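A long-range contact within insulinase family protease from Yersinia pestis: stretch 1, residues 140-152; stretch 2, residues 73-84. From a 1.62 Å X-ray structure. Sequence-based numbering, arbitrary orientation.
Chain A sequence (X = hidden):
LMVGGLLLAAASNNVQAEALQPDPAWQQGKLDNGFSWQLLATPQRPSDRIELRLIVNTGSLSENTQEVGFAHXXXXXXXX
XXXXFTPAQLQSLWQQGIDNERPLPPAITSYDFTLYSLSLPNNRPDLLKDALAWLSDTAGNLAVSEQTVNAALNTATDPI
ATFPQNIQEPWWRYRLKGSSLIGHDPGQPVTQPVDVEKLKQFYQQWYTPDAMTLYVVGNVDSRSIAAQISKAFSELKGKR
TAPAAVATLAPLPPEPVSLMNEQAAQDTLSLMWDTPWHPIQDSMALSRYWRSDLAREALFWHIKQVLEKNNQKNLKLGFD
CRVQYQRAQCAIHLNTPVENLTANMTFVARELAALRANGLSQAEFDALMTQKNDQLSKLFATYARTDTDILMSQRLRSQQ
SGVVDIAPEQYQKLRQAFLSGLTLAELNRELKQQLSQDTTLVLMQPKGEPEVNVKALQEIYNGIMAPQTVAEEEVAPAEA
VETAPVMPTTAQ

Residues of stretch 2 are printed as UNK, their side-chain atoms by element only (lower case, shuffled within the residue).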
ATOM      1  N   GLY A 140      13.225 -22.113   0.318  1.00  9.76           N
ATOM      2  CA  GLY A 140      13.445 -23.445  -0.272  1.00 11.82           C
ATOM      3  C   GLY A 140      13.575 -24.645   0.616  1.00 13.20           C
ATOM      4  O   GLY A 140      13.617 -25.761   0.081  1.00 13.85           O
ATOM      5  N   ASN A 141      13.672 -24.462   1.935  1.00 10.67           N
ATOM      6  CA  ASN A 141      13.870 -25.608   2.841  1.00  9.61           C
ATOM      7  C   ASN A 141      13.092 -25.424   4.145  1.00  9.83           C
ATOM      8  O   ASN A 141      13.548 -25.768   5.223  1.00 11.64           O
ATOM      9  CB  ASN A 141      15.354 -25.804   3.133  1.00 10.37           C
ATOM     10  CG  ASN A 141      15.680 -27.179   3.731  1.00 10.45           C
ATOM     11  OD1 ASN A 141      14.986 -28.148   3.517  1.00 12.16           O
ATOM     12  ND2 ASN A 141      16.734 -27.229   4.548  1.00  9.27           N
ATOM     13  N   LEU A 142      11.890 -24.930   4.011  1.00 10.40           N
ATOM     14  CA  LEU A 142      11.026 -24.626   5.182  1.00  9.85           C
ATOM     15  C   LEU A 142      10.827 -25.882   6.036  1.00 10.87           C
ATOM     16  O   LEU A 142      10.648 -26.974   5.499  1.00 10.19           O
ATOM     17  CB  LEU A 142       9.681 -24.069   4.709  1.00 11.42           C
ATOM     18  CG  LEU A 142       8.730 -23.614   5.813  1.00 11.90           C
ATOM     19  CD1 LEU A 142       9.308 -22.401   6.507  1.00 11.48           C
ATOM     20  CD2 LEU A 142       7.305 -23.297   5.243  1.00 14.09           C
ATOM     21  N   ALA A 143      10.897 -25.723   7.362  1.00 11.21           N
ATOM     22  CA  ALA A 143      10.829 -26.833   8.291  1.00 12.65           C
ATOM     23  C   ALA A 143       9.367 -27.184   8.543  1.00 13.18           C
ATOM     24  O   ALA A 143       8.733 -26.640   9.418  1.00 14.53           O
ATOM     25  CB  ALA A 143      11.586 -26.488   9.631  1.00 13.33           C
ATOM     26  N   VAL A 144       8.820 -28.062   7.716  1.00 14.35           N
ATOM     27  CA  VAL A 144       7.414 -28.408   7.779  1.00 14.61           C
ATOM     28  C   VAL A 144       7.360 -29.859   8.270  1.00 16.41           C
ATOM     29  O   VAL A 144       7.696 -30.786   7.553  1.00 16.73           O
ATOM     30  CB  VAL A 144       6.733 -28.286   6.388  1.00 14.26           C
ATOM     31  CG1 VAL A 144       5.214 -28.568   6.521  1.00 15.66           C
ATOM     32  CG2 VAL A 144       6.990 -26.896   5.770  1.00 15.02           C
ATOM     33  N   SER A 145       7.005 -30.030   9.522  1.00 17.41           N
ATOM     34  CA  SER A 145       6.919 -31.348  10.102  1.00 17.64           C
ATOM     35  C   SER A 145       5.818 -31.389  11.106  1.00 17.89           C
ATOM     36  O   SER A 145       5.279 -30.351  11.493  1.00 16.47           O
ATOM     37  CB  SER A 145       8.244 -31.689  10.785  1.00 18.49           C
ATOM     38  OG  SER A 145       8.439 -30.872  11.931  1.00 18.77           O
ATOM     39  N   GLU A 146       5.461 -32.595  11.582  1.00 18.94           N
ATOM     40  CA  GLU A 146       4.452 -32.685  12.641  1.00 19.73           C
ATOM     41  C   GLU A 146       4.887 -31.870  13.850  1.00 19.03           C
ATOM     42  O   GLU A 146       4.087 -31.193  14.498  1.00 18.76           O
ATOM     43  CB  GLU A 146       4.240 -34.148  13.050  1.00 20.71           C
ATOM     44  CG  GLU A 146       3.662 -35.041  11.966  1.00 26.12           C
ATOM     45  CD  GLU A 146       2.134 -34.954  11.784  1.00 32.65           C
ATOM     46  OE1 GLU A 146       1.642 -35.690  10.890  1.00 36.75           O
ATOM     47  OE2 GLU A 146       1.420 -34.178  12.497  1.00 36.91           O
ATOM     48  N   GLN A 147       6.179 -31.906  14.126  1.00 19.25           N
ATOM     49  CA  GLN A 147       6.757 -31.209  15.274  1.00 19.52           C
ATOM     50  C   GLN A 147       6.642 -29.684  15.152  1.00 18.56           C
ATOM     51  O   GLN A 147       6.224 -29.013  16.093  1.00 18.41           O
ATOM     52  CB  GLN A 147       8.221 -31.615  15.472  1.00 21.37           C
ATOM     53  CG  GLN A 147       8.425 -33.063  15.904  1.00 26.10           C
ATOM     54  CD  GLN A 147       7.990 -34.077  14.828  1.00 31.85           C
ATOM     55  OE1 GLN A 147       8.299 -33.914  13.629  1.00 31.18           O
ATOM     56  NE2 GLN A 147       7.250 -35.114  15.256  1.00 35.40           N
ATOM     57  N   THR A 148       7.012 -29.133  14.002  1.00 16.35           N
ATOM     58  CA  THR A 148       6.960 -27.679  13.860  1.00 16.36           C
ATOM     59  C   THR A 148       5.520 -27.173  13.754  1.00 14.76           C
ATOM     60  O   THR A 148       5.183 -26.086  14.229  1.00 15.28           O
ATOM     61  CB  THR A 148       7.789 -27.148  12.635  1.00 15.24           C
ATOM     62  OG1 THR A 148       7.285 -27.647  11.390  1.00 16.23           O
ATOM     63  CG2 THR A 148       9.267 -27.513  12.752  1.00 17.92           C
ATOM     64  N   VAL A 149       4.671 -27.956  13.090  1.00 14.22           N
ATOM     65  CA  VAL A 149       3.240 -27.610  12.971  1.00 14.52           C
ATOM     66  C   VAL A 149       2.573 -27.596  14.358  1.00 14.68           C
ATOM     67  O   VAL A 149       1.929 -26.651  14.726  1.00 14.04           O
ATOM     68  CB  VAL A 149       2.521 -28.512  11.955  1.00 15.24           C
ATOM     69  CG1 VAL A 149       1.030 -28.264  12.000  1.00 12.02           C
ATOM     70  CG2 VAL A 149       3.050 -28.224  10.523  1.00 12.78           C
ATOM     71  N   ASN A 150       2.800 -28.623  15.164  1.00 16.07           N
ATOM     72  CA  ASN A 150       2.286 -28.658  16.524  1.00 16.51           C
ATOM     73  C   ASN A 150       2.788 -27.464  17.321  1.00 16.02           C
ATOM     74  O   ASN A 150       2.005 -26.775  17.952  1.00 17.48           O
ATOM     75  CB  ASN A 150       2.692 -29.989  17.170  1.00 17.01           C
ATOM     76  CG  ASN A 150       2.044 -30.219  18.517  1.00 22.22           C
ATOM     77  OD1 ASN A 150       0.832 -30.059  18.694  1.00 24.55           O
ATOM     78  ND2 ASN A 150       2.870 -30.646  19.489  1.00 29.12           N
ATOM     79  N   ALA A 151       4.084 -27.154  17.213  1.00 16.65           N
ATOM     80  CA  ALA A 151       4.641 -26.029  17.949  1.00 15.91           C
ATOM     81  C   ALA A 151       3.996 -24.707  17.523  1.00 15.46           C
ATOM     82  O   ALA A 151       3.635 -23.883  18.355  1.00 15.84           O
ATOM     83  CB  ALA A 151       6.142 -25.998  17.783  1.00 15.96           C
ATOM     84  N   ALA A 152       3.833 -24.520  16.223  1.00 14.73           N
ATOM     85  CA  ALA A 152       3.230 -23.316  15.685  1.00 15.03           C
ATOM     86  C   ALA A 152       1.784 -23.112  16.160  1.00 15.88           C
ATOM     87  O   ALA A 152       1.347 -21.987  16.427  1.00 17.27           O
ATOM     88  CB  ALA A 152       3.308 -23.348  14.091  1.00 14.66           C
ATOM     89  N   UNK A  73       0.001 -19.975   7.699  1.00  8.72           N
ATOM     90  CA  UNK A  73       0.712 -20.857   8.642  1.00  9.21           C
ATOM     91  C   UNK A  73       2.197 -20.998   8.316  1.00  8.51           C
ATOM     92  O   UNK A  73       3.056 -21.012   9.198  1.00  8.98           O
ATOM     93  c   UNK A  73       0.072 -22.250   8.729  1.00  9.62           C
ATOM     94  c   UNK A  73       0.717 -23.279   9.647  1.00 11.50           C
ATOM     95  c   UNK A  73      -0.051 -24.587   9.623  1.00 12.30           C
ATOM     96  c   UNK A  73       0.841 -22.768  11.032  1.00 13.86           C
ATOM     97  N   UNK A  74       2.516 -21.083   7.017  1.00  9.29           N
ATOM     98  CA  UNK A  74       3.893 -21.357   6.591  1.00  9.12           C
ATOM     99  C   UNK A  74       4.891 -20.417   7.254  1.00  8.48           C
ATOM    100  O   UNK A  74       5.884 -20.883   7.767  1.00  9.19           O
ATOM    101  c   UNK A  74       4.026 -21.348   5.061  1.00  9.43           C
ATOM    102  c   UNK A  74       3.293 -22.411   4.243  1.00  8.31           C
ATOM    103  c   UNK A  74       3.391 -22.130   2.719  1.00  9.88           C
ATOM    104  c   UNK A  74       3.829 -23.797   4.618  1.00  9.56           C
ATOM    105  N   UNK A  75       4.659 -19.089   7.237  1.00  8.87           N
ATOM    106  CA  UNK A  75       5.689 -18.268   7.836  1.00  8.42           C
ATOM    107  C   UNK A  75       5.854 -18.452   9.326  1.00  9.35           C
ATOM    108  O   UNK A  75       6.969 -18.214   9.842  1.00  9.33           O
ATOM    109  c   UNK A  75       3.930 -16.937   6.956  1.00 13.21           C
ATOM    110  c   UNK A  75       3.635 -18.280   6.554  1.00  9.69           C
ATOM    111  c   UNK A  75       5.242 -16.830   7.507  1.00  9.68           C
ATOM    112  N   UNK A  76       4.798 -18.884  10.032  1.00  8.38           N
ATOM    113  CA  UNK A  76       4.958 -19.132  11.453  1.00  9.56           C
ATOM    114  C   UNK A  76       5.943 -20.312  11.688  1.00  8.90           C
ATOM    115  O   UNK A  76       6.714 -20.347  12.657  1.00 10.15           O
ATOM    116  n   UNK A  76      -0.901 -17.940  14.320  1.00 23.79           N
ATOM    117  c   UNK A  76       3.674 -19.275  13.605  1.00 13.85           C
ATOM    118  n   UNK A  76      -0.035 -19.605  15.646  1.00 23.53           N
ATOM    119  c   UNK A  76       2.358 -19.633  14.250  1.00 17.56           C
ATOM    120  n   UNK A  76       1.246 -18.736  13.939  1.00 17.97           N
ATOM    121  c   UNK A  76       0.113 -18.750  14.637  1.00 24.39           C
ATOM    122  c   UNK A  76       3.600 -19.436  12.082  1.00 11.03           C
ATOM    123  N   UNK A  77       5.926 -21.280  10.788  1.00  8.99           N
ATOM    124  CA  UNK A  77       6.866 -22.409  10.860  1.00  7.39           C
ATOM    125  C   UNK A  77       8.349 -21.927  10.838  1.00  9.16           C
ATOM    126  O   UNK A  77       9.165 -22.432  11.615  1.00 10.39           O
ATOM    127  c   UNK A  77       4.761 -24.666  11.070  1.00 10.96           C
ATOM    128  c   UNK A  77       6.578 -23.445   9.759  1.00  8.57           C
ATOM    129  c   UNK A  77       5.071 -25.012   8.548  1.00 13.87           C
ATOM    130  c   UNK A  77       5.192 -23.992   9.745  1.00 10.37           C
ATOM    131  N   UNK A  78       8.630 -20.980   9.954  1.00  9.57           N
ATOM    132  CA  UNK A  78       9.921 -20.402   9.736  1.00 10.41           C
ATOM    133  C   UNK A  78      10.446 -19.715  11.013  1.00 11.48           C
ATOM    134  O   UNK A  78      11.663 -19.559  11.181  1.00 11.74           O
ATOM    135  c   UNK A  78       9.905 -19.389   8.522  1.00 10.23           C
ATOM    136  N   UNK A  79       9.534 -19.339  11.923  1.00 12.33           N
ATOM    137  CA  UNK A  79       9.918 -18.769  13.232  1.00 13.11           C
ATOM    138  C   UNK A  79      10.062 -19.826  14.309  1.00 13.66           C
ATOM    139  O   UNK A  79      10.620 -19.565  15.374  1.00 18.15           O
ATOM    140  c   UNK A  79       8.740 -16.548  12.762  1.00 11.15           C
ATOM    141  c   UNK A  79       7.492 -15.613  13.084  1.00 14.26           C
ATOM    142  c   UNK A  79      10.031 -15.675  12.722  1.00 14.92           C
ATOM    143  c   UNK A  79       8.897 -17.718  13.698  1.00 12.99           C
ATOM    144  N   UNK A  80       9.525 -21.023  14.113  1.00 14.39           N
ATOM    145  CA  UNK A  80       9.695 -22.089  15.086  1.00 13.95           C
ATOM    146  C   UNK A  80      11.076 -22.671  14.944  1.00 14.36           C
ATOM    147  O   UNK A  80      11.737 -22.968  15.934  1.00 16.15           O
ATOM    148 se   UNK A  80       6.673 -22.077  16.635  0.60 20.70          SE
ATOM    149  c   UNK A  80       7.082 -20.305  16.470  1.00 18.85           C
ATOM    150  c   UNK A  80       7.249 -22.779  14.903  1.00 17.70           C
ATOM    151  c   UNK A  80       8.670 -23.200  14.866  1.00 15.64           C
ATOM    152  N   UNK A  81      11.503 -22.892  13.712  1.00 12.18           N
ATOM    153  CA  UNK A  81      12.784 -23.531  13.491  1.00 12.49           C
ATOM    154  C   UNK A  81      13.235 -23.240  12.088  1.00 11.18           C
ATOM    155  O   UNK A  81      12.386 -23.085  11.183  1.00 10.68           O
ATOM    156  c   UNK A  81      12.689 -25.032  13.760  1.00 15.03           C
ATOM    157  o   UNK A  81      12.352 -25.744  12.620  1.00 20.61           O
ATOM    158  N   UNK A  82      14.545 -23.149  11.894  1.00  9.92           N
ATOM    159  CA  UNK A  82      15.077 -22.890  10.566  1.00 10.51           C
ATOM    160  C   UNK A  82      16.328 -23.715  10.366  1.00 11.61           C
ATOM    161  O   UNK A  82      17.179 -23.780  11.253  1.00 11.97           O
ATOM    162  o   UNK A  82      15.442 -21.042   9.004  1.00 10.66           O
ATOM    163  c   UNK A  82      15.331 -21.420  10.364  1.00 11.21           C
ATOM    164  N   UNK A  83      16.414 -24.366   9.219  1.00 10.42           N
ATOM    165  CA  UNK A  83      17.428 -25.442   9.043  1.00 12.70           C
ATOM    166  C   UNK A  83      18.879 -24.998   9.311  1.00 12.43           C
ATOM    167  O   UNK A  83      19.680 -25.803   9.845  1.00 15.61           O
ATOM    168  c   UNK A  83      17.325 -26.080   7.663  1.00 13.24           C
ATOM    169  N   UNK A  84      19.232 -23.753   9.019  1.00 11.63           N
ATOM    170  CA  UNK A  84      20.594 -23.270   9.166  1.00 13.55           C
ATOM    171  C   UNK A  84      20.895 -22.731  10.566  1.00 12.15           C
ATOM    172  O   UNK A  84      21.999 -22.237  10.801  1.00 14.82           O
ATOM    173  o   UNK A  84      20.725 -22.579   6.828  1.00 16.60           O
ATOM    174  c   UNK A  84      20.880 -22.159   8.181  1.00 14.28           C
TER
HETATM  175  O   HOH W   1      12.132 -23.227   8.470  1.00 12.24           O
HETATM  176  O   HOH W   2      14.315 -24.383   7.400  1.00 14.07           O

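Position 73 carries four carbons, forked at the second; its CA-to-CB bond points toward stretch 1, and one tip lies 4.0 Å from Ala152 CB. This is Leu73, and that tip is CD1. Position 74 has the same four-carbon fork; its CA-to-CB bond points sideways, yet a terminal carbon comes 3.6 Å from Leu142 CD2. It is Leu74. At position 75 three carbons close a ring onto the backbone N, which leaves that N no hydrogen to donate, and the helix is kinked here; the CA-to-CB bond points away from stretch 1, and the ring makes no contact with it. Only Pro75 fits.

Position 76 shows three carbons, a nitrogen, then a carbon bearing two more nitrogens, a guanidinium; one terminal nitrogen donates to Ala152 O at 2.9 Å (N-H...O angle 151°), with the acceptor near the guanidinium plane. This is Arg76, and the donor is NH1.

Position 77 again has four carbons forked at the second, the CA-to-CB bond pointing toward stretch 1. One tip is 3.9 Å from Val144 CG2; the other is 3.6 Å from Ala152 CB and 3.5 Å from Thr148 O. This is Leu77, the tips being CD1 and CD2 respectively. Position 78 has a single carbon, 3.7 Å from Leu142 CD1: Ala78. Position 79, another four-carbon fork, makes no contact and is Leu79.

Position 80 is unbranched, two carbons, selenium, one carbon; the selenium lies 3.8 Å from Ala152 N and 4.1 Å from Ala151 CB. It is Met80, present as selenomethionine. Position 81 has one carbon and one oxygen, the oxygen 3.2 Å from Ala143 CB and 3.6 Å from Thr148 CG2; it is Ser81. Position 82 has the same two atoms, but its CA-to-CB bond points away and it makes no contact: Ser82. Position 83 has one carbon, 3.4 Å from Asn141 ND2, and is Ala83. Position 84, one carbon and one oxygen beyond contact range, is Ser84.

The helices cross at 102° with axes 9.1 Å apart at closest approach. Ala152 is a knob among Leu73, Arg76, Leu77 and Met80, its small CB entering the hole while its carbonyl takes the Arg76 bond. Leu77 reaches both the loop and the helix of stretch 1. That junction is braced internally: Thr148 OG1 donates to Ala143 O (2.6 Å), and Ser145 OG caps the helix by accepting from Thr148 N (3.1 Å). The O of water 1 lies 2.7 Å from Ser81 O and 3.0 Å from Ala143 N; the O of water 2 lies 2.7 Å from Asn141 O and 2.8 Å from Ala83 N, joining the two stretches through their backbones.

Stretch 2 (73-84) LLPRLALMSSAS
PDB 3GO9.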